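Local atomic coordinates of N-alpha-acetyltransferase 35, NatC auxiliary subunit (Saccharomyces cerevisiae, PDB entry 6YGA), a protein that serves as the auxiliary subunit of the NatC N-terminal acetyltransferase, which acetylates the N-terminal methionine of the L-A virus Gag protein. Residues A168-E173 / A339-P344; S392-E397 / I418-L423; S422-F427 / V434-T439; G454-I459 / W719-I724. All blocks are in the same frame, centred on the assembly; numbering follows the deposited sequence.

Contact 1 (A168-E173 / A339-P344); sequences AGIVFE and ARILFP. With EDO (1,2-ethanediol), chain Z.
Arg-340 NH2 takes one grip from a charged partner, a salt bridge to Asp-176 OD1, while NE bonds to Arg-335 O and NH1 is also hydrogen-bonded, so all three guanidinium nitrogens are held. A bend at chi3 (-71°) folds the chain back, and NH1 comes to 3.9 Å from CG1 of Val-171, a van der Waals touch of the methyl, oblique to the guanidinium plane. The rest of the contact is aliphatic. Ile-170 keeps CG2 anti to its backbone N and sets that methyl against the Pro-344 ring, CG2 to CG 3.5 Å, while its CD1 meets Pro-344 CB at 3.7 Å. One turn before Pro-344, Ile-341 meets both methyls of Val-171: its CG1 lies 3.6 Å from Val-171 CG2 and 3.8 Å from Val-171 CG1, the two side chains crossing nearly at right angles. On the loop, a 1,2-ethanediol, probably from the crystallisation liquor, gives hydrogen bonds to the carbonyls of Gly-169 and Val-171, with O1 centred 3.7 Å above the Phe-172 ring. Gly-169, with positive phi (70°), turns the chain out of helix 142-167. This is loop-on-helix packing in an alpha-helical fold, the hydrophobic residues just past one helix end covering a side of helix 337-347.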
loop_
_atom_site.group_PDB
_atom_site.type_symbol
_atom_site.label_atom_id
_atom_site.label_comp_id
_atom_site.label_asym_id
_atom_site.label_seq_id
_atom_site.Cartn_x
_atom_site.Cartn_y
_atom_site.Cartn_z
ATOM N N ALA B 168 14.957 2.677 8.271
ATOM C CA ALA B 168 14.468 1.935 9.426
ATOM C C ALA B 168 13.511 0.811 9.046
ATOM O O ALA B 168 13.204 -0.028 9.899
ATOM C CB ALA B 168 13.785 2.887 10.404
ATOM N N GLY B 169 13.040 0.771 7.802
ATOM C CA GLY B 169 12.136 -0.279 7.376
ATOM C C GLY B 169 10.755 -0.219 7.983
ATOM O O GLY B 169 10.085 -1.250 8.073
ATOM N N ILE B 170 10.303 0.964 8.401
ATOM C CA ILE B 170 8.992 1.079 9.034
ATOM C C ILE B 170 7.883 0.834 8.017
ATOM O O ILE B 170 7.005 -0.012 8.226
ATOM C CB ILE B 170 8.842 2.453 9.711
ATOM C CG1 ILE B 170 9.830 2.590 10.875
ATOM C CG2 ILE B 170 7.411 2.662 10.171
ATOM C CD1 ILE B 170 9.770 1.455 11.879
ATOM N N VAL B 171 7.905 1.567 6.905
ATOM C CA VAL B 171 6.898 1.409 5.861
ATOM C C VAL B 171 7.521 0.742 4.640
ATOM O O VAL B 171 8.703 0.383 4.647
ATOM C CB VAL B 171 6.262 2.760 5.488
ATOM C CG1 VAL B 171 5.589 3.384 6.704
ATOM C CG2 VAL B 171 7.307 3.694 4.907
ATOM N N PHE B 172 6.732 0.589 3.580
ATOM C CA PHE B 172 7.128 -0.175 2.405
ATOM C C PHE B 172 7.607 0.760 1.302
ATOM O O PHE B 172 6.920 1.727 0.956
ATOM C CB PHE B 172 5.965 -1.039 1.913
ATOM C CG PHE B 172 5.548 -2.100 2.895
ATOM C CD1 PHE B 172 4.681 -1.805 3.935
ATOM C CD2 PHE B 172 6.034 -3.392 2.783
ATOM C CE1 PHE B 172 4.303 -2.783 4.843
ATOM C CE2 PHE B 172 5.659 -4.374 3.686
ATOM C CZ PHE B 172 4.792 -4.068 4.716
ATOM N N GLU B 173 8.784 0.466 0.755
ATOM C CA GLU B 173 9.374 1.304 -0.277
ATOM C C GLU B 173 8.580 1.210 -1.574
ATOM O O GLU B 173 7.997 0.172 -1.899
ATOM C CB GLU B 173 10.825 0.894 -0.524
ATOM C CG GLU B 173 10.982 -0.541 -1.012
ATOM C CD GLU B 173 12.431 -0.970 -1.136
ATOM O OE1 GLU B 173 13.163 -0.901 -0.126
ATOM O OE2 GLU B 173 12.839 -1.375 -2.245
ATOM N N ALA B 339 4.680 11.233 8.953
ATOM C CA ALA B 339 4.157 10.986 10.292
ATOM C C ALA B 339 4.005 9.494 10.558
ATOM O O ALA B 339 4.179 9.039 11.694
ATOM C CB ALA B 339 2.820 11.703 10.477
ATOM N N ARG B 340 3.682 8.713 9.525
ATOM C CA ARG B 340 3.501 7.279 9.724
ATOM C C ARG B 340 4.835 6.574 9.939
ATOM O O ARG B 340 4.907 5.592 10.683
ATOM C CB ARG B 340 2.745 6.671 8.544
ATOM C CG ARG B 340 1.297 7.121 8.471
ATOM C CD ARG B 340 0.458 6.256 7.547
ATOM N NE ARG B 340 0.787 6.452 6.139
ATOM C CZ ARG B 340 1.451 5.573 5.394
ATOM N NH1 ARG B 340 1.861 4.427 5.923
ATOM N NH2 ARG B 340 1.699 5.838 4.119
ATOM N N ILE B 341 5.899 7.045 9.290
ATOM C CA ILE B 341 7.227 6.527 9.605
ATOM C C ILE B 341 7.666 7.012 10.976
ATOM O O ILE B 341 8.316 6.283 11.734
ATOM C CB ILE B 341 8.239 6.938 8.521
ATOM C CG1 ILE B 341 7.785 6.453 7.146
ATOM C CG2 ILE B 341 9.631 6.398 8.852
ATOM C CD1 ILE B 341 8.682 6.921 6.009
ATOM N N LEU B 342 7.310 8.251 11.317
ATOM C CA LEU B 342 7.821 8.870 12.534
ATOM C C LEU B 342 7.307 8.161 13.781
ATOM O O LEU B 342 8.057 7.975 14.748
ATOM C CB LEU B 342 7.441 10.350 12.557
ATOM C CG LEU B 342 8.195 11.221 13.559
ATOM C CD1 LEU B 342 9.679 11.197 13.248
ATOM C CD2 LEU B 342 7.659 12.642 13.530
ATOM N N PHE B 343 6.040 7.739 13.769
ATOM C CA PHE B 343 5.431 7.189 14.979
ATOM C C PHE B 343 6.169 5.967 15.519
ATOM O O PHE B 343 6.550 5.986 16.702
ATOM C CB PHE B 343 3.947 6.900 14.722
ATOM C CG PHE B 343 3.342 5.957 15.714
ATOM C CD1 PHE B 343 3.084 6.361 17.017
ATOM C CD2 PHE B 343 3.030 4.662 15.347
ATOM C CE1 PHE B 343 2.531 5.486 17.927
ATOM C CE2 PHE B 343 2.475 3.783 16.251
ATOM C CZ PHE B 343 2.224 4.194 17.544
ATOM N N PRO B 344 6.424 4.900 14.748
ATOM C CA PRO B 344 7.140 3.761 15.350
ATOM C C PRO B 344 8.547 4.105 15.806
ATOM O O PRO B 344 9.003 3.569 16.823
ATOM C CB PRO B 344 7.136 2.710 14.229
ATOM C CG PRO B 344 5.993 3.092 13.359
ATOM C CD PRO B 344 6.017 4.589 13.365
HETATM C C1 EDO Z . 8.979 -3.636 5.797
HETATM O O1 EDO Z . 8.121 -2.513 6.032
HETATM C C2 EDO Z . 9.843 -3.368 4.570
HETATM O O2 EDO Z . 10.679 -2.231 4.813
#

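Contact 2 (S392-E397 / I418-L423); sequences SNMLLE and ILWDSL
Met-394, a selenomethionine here, has the most surface buried, followed by Trp-420 and Leu-419; it reaches between these two residues of the facing helix. Its CG stands anti to the backbone N (chi1 -157°), which carries the chain straight across, and bends at chi2 and chi3 then turn the selenium end onto Leu-419. The CG methylene lies over one face of the Trp-420 indole, 3.5 Å from the centroid of the six-membered ring and 9° off its normal, a CH-pi contact. SE is farther from that ring, 5.2 Å from the same centroid, in an oblique Met-aromatic contact. It sits instead against Leu-419, 3.5 Å from CD2 and 3.7 Å from CB, the two chains crossing at about a right angle. Leu-423 adds a looser touch, its CD2 4.5 Å from Met-394 CB. Trp-420 NE1 is hydrogen-bonded to Gln-416 OE1, one turn back on its own helix, which helps fix the rotation of the indole. The segment axes run antiparallel at 157° and 11.4 Å apart, a spacing bridged chiefly by Met-394 and Trp-420. Helices 386-402 and 406-429 form a helical hairpin, with helix 433-456 packed beside it: Leu-395 meets Trp-438 and Met-442, and Trp-420 meets Thr-439 and Lys-443. Helix 360-372 also packs on 386-402, Ser-392 meeting Tyr-364 and Leu-396 meeting Tyr-360.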
loop_
_atom_site.group_PDB
_atom_site.type_symbol
_atom_site.label_atom_id
_atom_site.label_comp_id
_atom_site.label_asym_id
_atom_site.label_seq_id
_atom_site.Cartn_x
_atom_site.Cartn_y
_atom_site.Cartn_z
ATOM N N SER B 392 6.238 -9.658 24.041
ATOM C CA SER B 392 6.533 -8.227 23.987
ATOM C C SER B 392 6.879 -7.789 22.573
ATOM O O SER B 392 6.444 -6.722 22.123
ATOM C CB SER B 392 7.675 -7.887 24.940
ATOM O OG SER B 392 7.376 -8.316 26.256
ATOM N N ASN B 393 7.672 -8.592 21.861
ATOM C CA ASN B 393 7.967 -8.290 20.465
ATOM C C ASN B 393 6.704 -8.341 19.615
ATOM O O ASN B 393 6.521 -7.514 18.713
ATOM C CB ASN B 393 9.024 -9.258 19.932
ATOM C CG ASN B 393 10.376 -9.068 20.595
ATOM O OD1 ASN B 393 10.721 -7.965 21.017
ATOM N ND2 ASN B 393 11.152 -10.144 20.686
HETATM N N MSE B 394 5.817 -9.293 19.894
HETATM C CA MSE B 394 4.563 -9.420 19.161
HETATM C C MSE B 394 3.711 -8.167 19.337
HETATM O O MSE B 394 3.076 -7.689 18.396
HETATM C CB MSE B 394 3.791 -10.653 19.635
HETATM C CG MSE B 394 2.787 -11.187 18.629
HETATM SE SE MSE B 394 3.668 -11.856 17.027
HETATM C CE MSE B 394 2.618 -10.889 15.702
ATOM N N LEU B 395 3.709 -7.639 20.563
ATOM C CA LEU B 395 2.912 -6.454 20.854
ATOM C C LEU B 395 3.481 -5.226 20.158
ATOM O O LEU B 395 2.726 -4.389 19.650
ATOM C CB LEU B 395 2.832 -6.238 22.366
ATOM C CG LEU B 395 2.064 -5.012 22.857
ATOM C CD1 LEU B 395 0.604 -5.072 22.420
ATOM C CD2 LEU B 395 2.172 -4.899 24.371
ATOM N N LEU B 396 4.810 -5.101 20.118
ATOM C CA LEU B 396 5.418 -3.973 19.424
ATOM C C LEU B 396 5.115 -4.012 17.930
ATOM O O LEU B 396 4.866 -2.970 17.314
ATOM C CB LEU B 396 6.925 -3.956 19.668
ATOM C CG LEU B 396 7.374 -3.662 21.101
ATOM C CD1 LEU B 396 8.872 -3.412 21.135
ATOM C CD2 LEU B 396 6.615 -2.478 21.683
ATOM N N GLU B 397 5.131 -5.205 17.326
ATOM C CA GLU B 397 4.751 -5.317 15.920
ATOM C C GLU B 397 3.294 -4.933 15.707
ATOM O O GLU B 397 2.945 -4.387 14.654
ATOM C CB GLU B 397 5.009 -6.734 15.406
ATOM C CG GLU B 397 6.483 -7.072 15.244
ATOM C CD GLU B 397 6.716 -8.515 14.844
ATOM O OE1 GLU B 397 5.728 -9.238 14.604
ATOM O OE2 GLU B 397 7.893 -8.924 14.771
ATOM N N ILE B 418 -1.899 -16.108 13.120
ATOM C CA ILE B 418 -1.335 -17.424 13.392
ATOM C C ILE B 418 -0.243 -17.343 14.456
ATOM O O ILE B 418 0.005 -18.324 15.165
ATOM C CB ILE B 418 -0.827 -18.073 12.091
ATOM C CG1 ILE B 418 -0.774 -19.592 12.251
ATOM C CG2 ILE B 418 0.540 -17.530 11.706
ATOM C CD1 ILE B 418 -2.105 -20.199 12.651
ATOM N N LEU B 419 0.408 -16.185 14.607
ATOM C CA LEU B 419 1.434 -16.046 15.637
ATOM C C LEU B 419 0.815 -15.830 17.014
ATOM O O LEU B 419 1.323 -16.354 18.013
ATOM C CB LEU B 419 2.386 -14.901 15.287
ATOM C CG LEU B 419 3.694 -15.278 14.582
ATOM C CD1 LEU B 419 3.429 -15.954 13.250
ATOM C CD2 LEU B 419 4.567 -14.050 14.388
ATOM N N TRP B 420 -0.278 -15.063 17.087
ATOM C CA TRP B 420 -1.027 -14.968 18.335
ATOM C C TRP B 420 -1.562 -16.329 18.757
ATOM O O TRP B 420 -1.516 -16.682 19.941
ATOM C CB TRP B 420 -2.182 -13.976 18.196
ATOM C CG TRP B 420 -1.787 -12.534 18.180
ATOM C CD1 TRP B 420 -2.026 -11.631 17.184
ATOM C CD2 TRP B 420 -1.096 -11.819 19.212
ATOM N NE1 TRP B 420 -1.524 -10.400 17.530
ATOM C CE2 TRP B 420 -0.947 -10.490 18.770
ATOM C CE3 TRP B 420 -0.587 -12.175 20.464
ATOM C CZ2 TRP B 420 -0.310 -9.517 19.535
ATOM C CZ3 TRP B 420 0.046 -11.207 21.222
ATOM C CH2 TRP B 420 0.178 -9.894 20.755
ATOM N N ASP B 421 -2.078 -17.107 17.799
ATOM C CA ASP B 421 -2.623 -18.425 18.113
ATOM C C ASP B 421 -1.542 -19.346 18.662
ATOM O O ASP B 421 -1.726 -19.989 19.702
ATOM C CB ASP B 421 -3.271 -19.036 16.869
ATOM C CG ASP B 421 -4.087 -20.284 17.181
ATOM O OD1 ASP B 421 -5.136 -20.162 17.848
ATOM O OD2 ASP B 421 -3.682 -21.386 16.753
ATOM N N SER B 422 -0.401 -19.418 17.971
ATOM C CA SER B 422 0.706 -20.247 18.440
ATOM C C SER B 422 1.190 -19.793 19.810
ATOM O O SER B 422 1.517 -20.620 20.669
ATOM C CB SER B 422 1.847 -20.204 17.423
ATOM O OG SER B 422 2.931 -21.017 17.830
ATOM N N LEU B 423 1.233 -18.481 20.035
ATOM C CA LEU B 423 1.654 -17.963 21.331
ATOM C C LEU B 423 0.664 -18.357 22.422
ATOM O O LEU B 423 1.061 -18.775 23.516
ATOM C CB LEU B 423 1.804 -16.447 21.251
ATOM C CG LEU B 423 2.674 -15.768 22.300
ATOM C CD1 LEU B 423 4.069 -16.375 22.308
ATOM C CD2 LEU B 423 2.734 -14.289 21.991
#

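Contact 3 (S422-F427 / V434-T439); sequences SLQAQF and VYCSWT. With EDO (1,2-ethanediol), chain C.
The two helical segments run antiparallel at 161° with axes only 8.6 Å apart, and the CA atoms of Gln-424 and Cys-436 come within 5.2 Å. Phe-427 carries one end of the contact: CB of Tyr-435 sits over the centre of its ring, 3.5 Å above the plane, as a CH-pi contact. The tyrosine ring itself leads away, and the rings, tilted by 28°, are displaced so far that little of one lies over the other. One turn after Tyr-435, Thr-439 turns OG1 back to Tyr-435 O, donating a 2.7 Å hydrogen bond from above the carbonyl plane; the same oxygen also accepts from Thr-439 N. That rotation points the methyl CG2 at the other helix, 3.7 Å from Gln-424 CB. Gln-424 runs extended alongside, its CG 3.8 Å from Cys-436 SG, and its OE1 is taken by Lys-443. On another side, Trp-438 NE1 donates a hydrogen bond to O2 of a 1,2-ethanediol, probably from the crystallisation liquor. Helices 406-429 and 433-456, joined by a short turn, thus form a close antiparallel hairpin. Helix 386-402 lies against it through Leu-387 and Ser-391, both touching Phe-427, and helix 360-372 flanks Tyr-435 through Tyr-364 and Leu-365.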
loop_
_atom_site.group_PDB
_atom_site.type_symbol
_atom_site.label_atom_id
_atom_site.label_comp_id
_atom_site.label_asym_id
_atom_site.label_seq_id
_atom_site.Cartn_x
_atom_site.Cartn_y
_atom_site.Cartn_z
ATOM N N SER B 422 -0.401 -19.418 17.971
ATOM C CA SER B 422 0.706 -20.247 18.440
ATOM C C SER B 422 1.190 -19.793 19.810
ATOM O O SER B 422 1.517 -20.620 20.669
ATOM C CB SER B 422 1.847 -20.204 17.423
ATOM O OG SER B 422 2.931 -21.017 17.830
ATOM N N LEU B 423 1.233 -18.481 20.035
ATOM C CA LEU B 423 1.654 -17.963 21.331
ATOM C C LEU B 423 0.664 -18.357 22.422
ATOM O O LEU B 423 1.061 -18.775 23.516
ATOM C CB LEU B 423 1.804 -16.447 21.251
ATOM C CG LEU B 423 2.674 -15.768 22.300
ATOM C CD1 LEU B 423 4.069 -16.375 22.308
ATOM C CD2 LEU B 423 2.734 -14.289 21.991
ATOM N N GLN B 424 -0.636 -18.235 22.133
ATOM C CA GLN B 424 -1.655 -18.613 23.107
ATOM C C GLN B 424 -1.579 -20.099 23.442
ATOM O O GLN B 424 -1.711 -20.488 24.607
ATOM C CB GLN B 424 -3.045 -18.249 22.578
ATOM C CG GLN B 424 -4.183 -18.586 23.531
ATOM C CD GLN B 424 -5.552 -18.459 22.884
ATOM O OE1 GLN B 424 -5.731 -17.723 21.911
ATOM N NE2 GLN B 424 -6.524 -19.184 23.420
ATOM N N ALA B 425 -1.354 -20.945 22.434
ATOM C CA ALA B 425 -1.236 -22.377 22.688
ATOM C C ALA B 425 0.020 -22.710 23.482
ATOM O O ALA B 425 0.041 -23.708 24.211
ATOM C CB ALA B 425 -1.248 -23.148 21.370
ATOM N N GLN B 426 1.075 -21.903 23.355
ATOM C CA GLN B 426 2.291 -22.175 24.117
ATOM C C GLN B 426 2.120 -21.768 25.576
ATOM O O GLN B 426 2.589 -22.470 26.479
ATOM C CB GLN B 426 3.486 -21.458 23.481
ATOM C CG GLN B 426 4.836 -21.842 24.076
ATOM C CD GLN B 426 5.216 -23.288 23.804
ATOM O OE1 GLN B 426 4.806 -23.874 22.801
ATOM N NE2 GLN B 426 6.004 -23.872 24.700
ATOM N N PHE B 427 1.459 -20.631 25.823
ATOM C CA PHE B 427 1.052 -20.289 27.182
ATOM C C PHE B 427 0.132 -21.357 27.757
ATOM O O PHE B 427 0.226 -21.702 28.941
ATOM C CB PHE B 427 0.347 -18.932 27.204
ATOM C CG PHE B 427 1.277 -17.752 27.215
ATOM C CD1 PHE B 427 2.224 -17.609 28.213
ATOM C CD2 PHE B 427 1.176 -16.765 26.245
ATOM C CE1 PHE B 427 3.071 -16.518 28.231
ATOM C CE2 PHE B 427 2.020 -15.669 26.259
ATOM C CZ PHE B 427 2.968 -15.545 27.253
ATOM N N VAL B 434 -3.177 -16.297 32.867
ATOM C CA VAL B 434 -3.323 -14.847 32.764
ATOM C C VAL B 434 -2.812 -14.355 31.413
ATOM O O VAL B 434 -3.507 -13.624 30.698
ATOM C CB VAL B 434 -2.603 -14.148 33.931
ATOM C CG1 VAL B 434 -2.710 -12.635 33.804
ATOM C CG2 VAL B 434 -3.176 -14.615 35.263
ATOM N N TYR B 435 -1.596 -14.760 31.036
ATOM C CA TYR B 435 -1.068 -14.360 29.734
ATOM C C TYR B 435 -1.832 -15.031 28.600
ATOM O O TYR B 435 -2.048 -14.421 27.547
ATOM C CB TYR B 435 0.425 -14.676 29.641
ATOM C CG TYR B 435 1.251 -14.000 30.709
ATOM C CD1 TYR B 435 1.348 -12.616 30.765
ATOM C CD2 TYR B 435 1.929 -14.744 31.664
ATOM C CE1 TYR B 435 2.097 -11.992 31.742
ATOM C CE2 TYR B 435 2.681 -14.130 32.646
ATOM C CZ TYR B 435 2.761 -12.752 32.679
ATOM O OH TYR B 435 3.508 -12.126 33.650
ATOM N N CYS B 436 -2.249 -16.286 28.797
ATOM C CA CYS B 436 -3.114 -16.943 27.821
ATOM C C CYS B 436 -4.401 -16.151 27.611
ATOM O O CYS B 436 -4.862 -15.990 26.475
ATOM C CB CYS B 436 -3.418 -18.373 28.277
ATOM S SG CYS B 436 -4.533 -19.320 27.215
ATOM N N SER B 437 -4.975 -15.618 28.693
ATOM C CA SER B 437 -6.205 -14.838 28.579
ATOM C C SER B 437 -5.979 -13.561 27.773
ATOM O O SER B 437 -6.756 -13.242 26.867
ATOM C CB SER B 437 -6.749 -14.517 29.972
ATOM O OG SER B 437 -7.675 -13.446 29.942
ATOM N N TRP B 438 -4.911 -12.820 28.085
ATOM C CA TRP B 438 -4.645 -11.576 27.367
ATOM C C TRP B 438 -4.302 -11.840 25.905
ATOM O O TRP B 438 -4.721 -11.085 25.018
ATOM C CB TRP B 438 -3.516 -10.800 28.045
ATOM C CG TRP B 438 -3.191 -9.507 27.358
ATOM C CD1 TRP B 438 -3.744 -8.285 27.609
ATOM C CD2 TRP B 438 -2.241 -9.307 26.303
ATOM N NE1 TRP B 438 -3.196 -7.336 26.778
ATOM C CE2 TRP B 438 -2.271 -7.938 25.967
ATOM C CE3 TRP B 438 -1.369 -10.152 25.609
ATOM C CZ2 TRP B 438 -1.462 -7.396 24.970
ATOM C CZ3 TRP B 438 -0.568 -9.611 24.619
ATOM C CH2 TRP B 438 -0.619 -8.246 24.309
ATOM N N THR B 439 -3.530 -12.896 25.636
ATOM C CA THR B 439 -3.238 -13.266 24.255
ATOM C C THR B 439 -4.517 -13.591 23.495
ATOM O O THR B 439 -4.669 -13.210 22.329
ATOM C CB THR B 439 -2.279 -14.458 24.219
ATOM O OG1 THR B 439 -1.137 -14.181 25.039
ATOM C CG2 THR B 439 -1.815 -14.727 22.792
HETATM C C1 EDO C . -4.429 -3.219 27.143
HETATM O O1 EDO C . -4.988 -4.125 28.102
HETATM C C2 EDO C . -4.598 -3.786 25.738
HETATM O O2 EDO C . -3.912 -5.040 25.633
#

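Contact 4 (G454-I459 / W719-I724)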
loop_
_atom_site.group_PDB
_atom_site.type_symbol
_atom_site.label_atom_id
_atom_site.label_comp_id
_atom_site.label_asym_id
_atom_site.label_seq_id
_atom_site.Cartn_x
_atom_site.Cartn_y
_atom_site.Cartn_z
ATOM N N GLY B 454 -12.019 -5.773 5.771
ATOM C CA GLY B 454 -12.261 -6.156 4.388
ATOM C C GLY B 454 -13.407 -5.402 3.739
ATOM O O GLY B 454 -13.391 -5.165 2.527
ATOM N N PHE B 455 -14.410 -5.008 4.528
ATOM C CA PHE B 455 -15.513 -4.226 3.977
ATOM C C PHE B 455 -15.064 -2.816 3.617
ATOM O O PHE B 455 -15.553 -2.236 2.640
ATOM C CB PHE B 455 -16.681 -4.175 4.962
ATOM C CG PHE B 455 -17.475 -5.447 5.024
ATOM C CD1 PHE B 455 -18.343 -5.788 3.998
ATOM C CD2 PHE B 455 -17.362 -6.297 6.111
ATOM C CE1 PHE B 455 -19.078 -6.956 4.055
ATOM C CE2 PHE B 455 -18.093 -7.463 6.172
ATOM C CZ PHE B 455 -18.951 -7.796 5.141
ATOM N N ASP B 456 -14.142 -2.245 4.396
ATOM C CA ASP B 456 -13.647 -0.906 4.091
ATOM C C ASP B 456 -12.850 -0.897 2.795
ATOM O O ASP B 456 -12.859 0.102 2.067
ATOM C CB ASP B 456 -12.798 -0.386 5.254
ATOM C CG ASP B 456 -12.285 1.025 5.025
ATOM O OD1 ASP B 456 -13.112 1.955 4.899
ATOM O OD2 ASP B 456 -11.051 1.210 4.990
ATOM N N LEU B 457 -12.177 -1.999 2.485
ATOM C CA LEU B 457 -11.383 -2.127 1.273
ATOM C C LEU B 457 -12.166 -2.729 0.113
ATOM O O LEU B 457 -11.599 -2.898 -0.971
ATOM C CB LEU B 457 -10.137 -2.973 1.556
ATOM C CG LEU B 457 -9.233 -2.472 2.688
ATOM C CD1 LEU B 457 -8.179 -3.505 3.030
ATOM C CD2 LEU B 457 -8.575 -1.143 2.327
ATOM N N ASP B 458 -13.450 -3.047 0.317
ATOM C CA ASP B 458 -14.299 -3.629 -0.725
ATOM C C ASP B 458 -13.744 -4.965 -1.208
ATOM O O ASP B 458 -13.838 -5.308 -2.388
ATOM C CB ASP B 458 -14.491 -2.660 -1.897
ATOM C CG ASP B 458 -15.411 -1.505 -1.550
ATOM O OD1 ASP B 458 -16.546 -1.770 -1.105
ATOM O OD2 ASP B 458 -15.001 -0.337 -1.705
ATOM N N ILE B 459 -13.150 -5.721 -0.284
ATOM C CA ILE B 459 -12.662 -7.056 -0.607
ATOM C C ILE B 459 -13.828 -8.000 -0.869
ATOM O O ILE B 459 -13.775 -8.836 -1.778
ATOM C CB ILE B 459 -11.757 -7.570 0.526
ATOM C CG1 ILE B 459 -10.492 -6.715 0.630
ATOM C CG2 ILE B 459 -11.402 -9.030 0.311
ATOM C CD1 ILE B 459 -9.654 -6.713 -0.631
ATOM N N TRP B 719 -19.136 4.976 9.122
ATOM C CA TRP B 719 -18.006 4.076 9.320
ATOM C C TRP B 719 -18.203 2.873 8.408
ATOM O O TRP B 719 -19.148 2.095 8.588
ATOM C CB TRP B 719 -17.876 3.652 10.780
ATOM C CG TRP B 719 -16.613 2.892 11.027
ATOM C CD1 TRP B 719 -16.499 1.591 11.412
ATOM C CD2 TRP B 719 -15.276 3.383 10.865
ATOM N NE1 TRP B 719 -15.173 1.244 11.518
ATOM C CE2 TRP B 719 -14.403 2.328 11.186
ATOM C CE3 TRP B 719 -14.734 4.617 10.489
ATOM C CZ2 TRP B 719 -13.017 2.466 11.144
ATOM C CZ3 TRP B 719 -13.361 4.752 10.445
ATOM C CH2 TRP B 719 -12.517 3.683 10.770
ATOM N N ASN B 720 -17.299 2.714 7.444
ATOM C CA ASN B 720 -17.486 1.791 6.335
ATOM C C ASN B 720 -17.013 0.373 6.638
ATOM O O ASN B 720 -16.849 -0.425 5.707
ATOM C CB ASN B 720 -16.786 2.334 5.093
ATOM C CG ASN B 720 -17.383 3.646 4.632
ATOM O OD1 ASN B 720 -18.558 3.926 4.885
ATOM N ND2 ASN B 720 -16.583 4.458 3.954
ATOM N N TYR B 721 -16.795 0.033 7.908
ATOM C CA TYR B 721 -16.716 -1.380 8.256
ATOM C C TYR B 721 -18.067 -2.065 8.098
ATOM O O TYR B 721 -18.121 -3.296 8.010
ATOM C CB TYR B 721 -16.212 -1.569 9.688
ATOM C CG TYR B 721 -14.717 -1.419 9.878
ATOM C CD1 TYR B 721 -13.920 -0.818 8.910
ATOM C CD2 TYR B 721 -14.101 -1.891 11.029
ATOM C CE1 TYR B 721 -12.554 -0.681 9.094
ATOM C CE2 TYR B 721 -12.738 -1.764 11.218
ATOM C CZ TYR B 721 -11.970 -1.160 10.250
ATOM O OH TYR B 721 -10.615 -1.033 10.441
ATOM N N PHE B 722 -19.151 -1.292 8.063
ATOM C CA PHE B 722 -20.509 -1.816 7.923
ATOM C C PHE B 722 -21.181 -1.077 6.773
ATOM O O PHE B 722 -21.941 -0.124 6.992
ATOM C CB PHE B 722 -21.302 -1.653 9.222
ATOM C CG PHE B 722 -20.599 -2.191 10.439
ATOM C CD1 PHE B 722 -19.784 -1.370 11.201
ATOM C CD2 PHE B 722 -20.757 -3.514 10.825
ATOM C CE1 PHE B 722 -19.135 -1.856 12.324
ATOM C CE2 PHE B 722 -20.113 -4.006 11.950
ATOM C CZ PHE B 722 -19.299 -3.175 12.700
ATOM N N PRO B 723 -20.914 -1.479 5.531
ATOM C CA PRO B 723 -21.540 -0.801 4.393
ATOM C C PRO B 723 -23.038 -1.055 4.348
ATOM O O PRO B 723 -23.565 -1.973 4.978
ATOM C CB PRO B 723 -20.837 -1.417 3.177
ATOM C CG PRO B 723 -20.379 -2.749 3.650
ATOM C CD PRO B 723 -20.026 -2.573 5.101
ATOM N N ILE B 724 -23.727 -0.216 3.583
ATOM C CA ILE B 724 -25.175 -0.302 3.439
ATOM C C ILE B 724 -25.490 -1.181 2.236
ATOM O O ILE B 724 -25.068 -0.886 1.113
ATOM C CB ILE B 724 -25.799 1.093 3.281
ATOM C CG1 ILE B 724 -25.297 2.039 4.376
ATOM C CG2 ILE B 724 -27.316 1.005 3.302
ATOM C CD1 ILE B 724 -25.710 1.643 5.769
#
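Phe-455 lies across the Pro-723 ring at about a right angle, its CD1 3.7 Å from Pro-723 CG and its CB the same distance from CD. Its CG stands anti to the carbonyl carbon (chi1 -76°), and CB also rests 3.5 Å from Tyr-721 O. The next residue, Asp-456, sets CB against the edge of the Tyr-721 ring, 3.8 Å from CD1, while its OD1 approaches Asn-720 CB. The polar ends have outside partners: Asp-456 OD2 in a salt bridge with Lys-453, Tyr-721 OH in a hydrogen bond with Glu-449 OE2. Trp-719 NE1 stands 3.1 Å above one face of the tyrosine ring, toward its rim. Phe-455 also stacks on Phe-469. Positive phi at Asp-458 ends the helix in a Schellman motif, with Ile-459 N bonded to Gly-454 O and Asp-458 N weakly to Phe-455 O. Backbone oxygens of Leu-457 and Asp-458 accept hydrogen bonds from Arg-140 and Arg-137 of N-alpha-acetyltransferase 30, so this Schellman-capped helix end, packed on a beta-hairpin loop, belongs to the interface with that subunit.

In the fold
All four contacts are largely buried. Contacts 2 and 3 are neighbours, their centres about 9 Å apart: they share Ser-422 and Leu-423 on helix 406-429, and Trp-420 touches both Trp-438 and Thr-439, so three successive antiparallel helices pack as one unit. Contact 3 brings its helices closer, with Cys-436 and Thr-439 among the touching residues, whereas contact 2 spans a wider gap with Met-394 and Trp-420. Contact 4 uses the far end of helix 433-456, about 30 Å between centres from contact 3, and is the one beside another subunit. Contact 1, nearest the centre of the chain, joins the two sequence-family regions with aliphatic loop-on-helix packing, while aromatic groups feature in the other three.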